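Local coordinates for translation initiation factor eif-2b-like protein (Chaetomium thermophilum, PDB 4ZEO) that probably serves in translation initiation as the delta subunit of eIF2B, the guanine nucleotide exchange factor of eIF2, at residues N275-I280 with R303-S308. Residues are numbered along the deposited sequence; the frame is centred on the assembly and turned at random.
Sequences NAAQSI and RKEGKS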
ATOM      1  N   ASN A 275     -14.367  -4.666  -5.991  1.00 38.74           N
ATOM      2  CA  ASN A 275     -15.163  -3.502  -6.326  1.00 39.35           C
ATOM      3  C   ASN A 275     -14.612  -2.776  -7.564  1.00 40.06           C
ATOM      4  O   ASN A 275     -15.384  -2.278  -8.375  1.00 43.02           O
ATOM      5  CB  ASN A 275     -15.272  -2.589  -5.098  1.00 37.94           C
ATOM      6  CG  ASN A 275     -16.170  -3.188  -4.026  1.00 38.92           C
ATOM      7  OD1 ASN A 275     -16.693  -4.290  -4.201  1.00 40.74           O
ATOM      8  ND2 ASN A 275     -16.325  -2.491  -2.904  1.00 38.58           N
ATOM      9  N   ALA A 276     -13.294  -2.759  -7.743  1.00 39.08           N
ATOM     10  CA  ALA A 276     -12.714  -2.158  -8.954  1.00 40.98           C
ATOM     11  C   ALA A 276     -13.033  -2.977 -10.220  1.00 43.62           C
ATOM     12  O   ALA A 276     -13.264  -2.408 -11.293  1.00 45.72           O
ATOM     13  CB  ALA A 276     -11.204  -1.990  -8.802  1.00 41.91           C
ATOM     14  N   ALA A 277     -13.060  -4.303 -10.080  1.00 43.99           N
ATOM     15  CA  ALA A 277     -13.396  -5.212 -11.171  1.00 46.19           C
ATOM     16  C   ALA A 277     -14.829  -5.008 -11.683  1.00 49.23           C
ATOM     17  O   ALA A 277     -15.165  -5.372 -12.822  1.00 50.15           O
ATOM     18  CB  ALA A 277     -13.197  -6.664 -10.721  1.00 47.91           C
ATOM     19  N   GLN A 278     -15.685  -4.478 -10.817  1.00 51.70           N
ATOM     20  CA  GLN A 278     -17.056  -4.125 -11.193  1.00 55.74           C
ATOM     21  C   GLN A 278     -17.053  -3.062 -12.288  1.00 55.10           C
ATOM     22  O   GLN A 278     -17.955  -3.006 -13.119  1.00 57.59           O
ATOM     23  CB  GLN A 278     -17.836  -3.634  -9.977  1.00 57.66           C
ATOM     24  CG  GLN A 278     -18.387  -4.747  -9.129  1.00 61.27           C
ATOM     25  CD  GLN A 278     -19.065  -4.223  -7.883  1.00 63.83           C
ATOM     26  OE1 GLN A 278     -18.966  -3.036  -7.564  1.00 65.97           O
ATOM     27  NE2 GLN A 278     -19.707  -5.113  -7.142  1.00 64.55           N
ATOM     28  N   SER A 279     -16.056  -2.190 -12.241  1.00 53.06           N
ATOM     29  CA  SER A 279     -15.887  -1.147 -13.236  1.00 56.10           C
ATOM     30  C   SER A 279     -15.496  -1.697 -14.602  1.00 61.93           C
ATOM     31  O   SER A 279     -15.701  -1.036 -15.612  1.00 72.12           O
ATOM     32  CB  SER A 279     -14.849  -0.134 -12.777  1.00 52.05           C
ATOM     33  OG  SER A 279     -15.472   0.894 -12.040  1.00 51.19           O
ATOM     34  N   ILE A 280     -14.855  -2.860 -14.623  1.00 57.17           N
ATOM     35  CA  ILE A 280     -14.441  -3.469 -15.875  1.00 54.32           C
ATOM     36  C   ILE A 280     -15.574  -4.230 -16.540  1.00 57.60           C
ATOM     37  O   ILE A 280     -16.282  -4.981 -15.896  1.00 59.78           O
ATOM     38  CB  ILE A 280     -13.223  -4.360 -15.657  1.00 50.53           C
ATOM     39  CG1 ILE A 280     -12.083  -3.493 -15.114  1.00 45.69           C
ATOM     40  CG2 ILE A 280     -12.813  -5.051 -16.957  1.00 52.28           C
ATOM     41  CD1 ILE A 280     -10.869  -4.242 -14.756  1.00 45.66           C
ATOM     42  N   ARG A 303     -11.122 -11.087 -15.008  1.00 49.94           N
ATOM     43  CA  ARG A 303     -10.947 -12.246 -15.877  1.00 54.71           C
ATOM     44  C   ARG A 303     -11.603 -13.490 -15.275  1.00 57.31           C
ATOM     45  O   ARG A 303     -12.272 -14.240 -15.979  1.00 59.28           O
ATOM     46  CB  ARG A 303      -9.464 -12.514 -16.128  1.00 56.97           C
ATOM     47  CG  ARG A 303      -9.203 -13.649 -17.104  1.00 61.56           C
ATOM     48  CD  ARG A 303      -9.665 -13.248 -18.490  1.00 64.54           C
ATOM     49  NE  ARG A 303      -9.687 -14.376 -19.407  1.00 71.13           N
ATOM     50  CZ  ARG A 303     -10.744 -14.706 -20.135  1.00 75.84           C
ATOM     51  NH1 ARG A 303     -11.860 -13.989 -20.033  1.00 77.74           N
ATOM     52  NH2 ARG A 303     -10.691 -15.749 -20.957  1.00 78.27           N
ATOM     53  N   LYS A 304     -11.423 -13.703 -13.973  1.00 57.43           N
ATOM     54  CA  LYS A 304     -12.049 -14.849 -13.323  1.00 61.97           C
ATOM     55  C   LYS A 304     -13.569 -14.725 -13.364  1.00 60.58           C
ATOM     56  O   LYS A 304     -14.269 -15.728 -13.407  1.00 61.47           O
ATOM     57  CB  LYS A 304     -11.562 -15.004 -11.872  1.00 64.70           C
ATOM     58  CG  LYS A 304     -10.566 -16.154 -11.691  1.00 70.46           C
ATOM     59  CD  LYS A 304      -9.943 -16.159 -10.309  1.00 74.26           C
ATOM     60  CE  LYS A 304      -8.878 -15.059 -10.211  1.00 77.12           C
ATOM     61  NZ  LYS A 304      -8.192 -14.952  -8.888  1.00 77.01           N
ATOM     62  N   GLU A 305     -14.075 -13.494 -13.368  1.00 58.75           N
ATOM     63  CA  GLU A 305     -15.507 -13.248 -13.507  1.00 59.63           C
ATOM     64  C   GLU A 305     -16.005 -13.544 -14.925  1.00 62.66           C
ATOM     65  O   GLU A 305     -17.205 -13.491 -15.198  1.00 66.83           O
ATOM     66  CB  GLU A 305     -15.828 -11.810 -13.118  1.00 57.48           C
ATOM     67  CG  GLU A 305     -15.667 -11.557 -11.648  1.00 54.82           C
ATOM     68  CD  GLU A 305     -15.712 -10.096 -11.294  1.00 53.08           C
ATOM     69  OE1 GLU A 305     -15.579  -9.269 -12.224  1.00 53.52           O
ATOM     70  OE2 GLU A 305     -15.851  -9.773 -10.083  1.00 51.09           O
ATOM     71  N   GLY A 306     -15.088 -13.848 -15.833  1.00 60.95           N
ATOM     72  CA  GLY A 306     -15.468 -14.243 -17.180  1.00 62.92           C
ATOM     73  C   GLY A 306     -15.414 -13.111 -18.190  1.00 62.28           C
ATOM     74  O   GLY A 306     -15.769 -13.290 -19.347  1.00 65.59           O
ATOM     75  N   LYS A 307     -14.960 -11.942 -17.757  1.00 58.87           N
ATOM     76  CA  LYS A 307     -14.910 -10.773 -18.624  1.00 58.30           C
ATOM     77  C   LYS A 307     -13.772 -10.852 -19.628  1.00 59.46           C
ATOM     78  O   LYS A 307     -12.690 -11.344 -19.333  1.00 59.25           O
ATOM     79  CB  LYS A 307     -14.793  -9.510 -17.773  1.00 54.01           C
ATOM     80  CG  LYS A 307     -15.931  -9.415 -16.769  1.00 53.35           C
ATOM     81  CD  LYS A 307     -15.880  -8.157 -15.997  1.00 50.99           C
ATOM     82  CE  LYS A 307     -16.856  -8.171 -14.852  1.00 50.24           C
ATOM     83  NZ  LYS A 307     -16.982  -6.808 -14.268  1.00 48.22           N
ATOM     84  N   SER A 308     -14.040 -10.367 -20.828  1.00 60.44           N
ATOM     85  CA  SER A 308     -13.037 -10.322 -21.877  1.00 61.99           C
ATOM     86  C   SER A 308     -12.688  -8.875 -22.191  1.00 58.62           C
ATOM     87  O   SER A 308     -13.544  -8.065 -22.548  1.00 59.14           O
ATOM     88  CB  SER A 308     -13.537 -11.045 -23.123  1.00 70.22           C
ATOM     89  OG  SER A 308     -14.579 -10.318 -23.743  1.00 75.83           O
TER
HETATM   90  O   HOH W   1     -19.193  -5.325 -14.234  1.00 72.78           O
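A lysine, Lys-307, reaches from the turn after helix 293-304 to carbonyls at and just beyond the end of helix 246-277, a contact between the ends of two helices that precede and follow strand 285-289 in the chain. Carbonyls at such an end can be gripped by a cationic side chain, and here NZ donates to Ala-277 O at 2.7 Å and to Ile-280 O at 2.5 Å. The second bond runs nearly along the C=O axis (160°). Ala-277 O also accepts from Ile-280 N, which comes to the opposite face of the carbonyl plane. CG anti to the carbonyl carbon (chi1 -56°) and an extended chain beyond carry NZ of Lys-307 to the two oxygens. Both helix ends belong to the Rossmann-like half of the chain, where helix 293-304 links parallel strands 285-289 and 310-314 in a beta-alpha-beta crossover. That helix closes in a Schellman motif, Gly-306 taking positive phi. Glu-305 OE1 forms a 3.5 Å salt bridge with NZ and lies 3.8 Å from Ala-277 CB, while OE2 pairs with Arg-301. An alanine in place of Lys-307 removes NZ, and would probably leave Ile-280 O and Glu-305 OE1 without the charge that ties the turn to the helix end. A water links NZ to Gln-278 O.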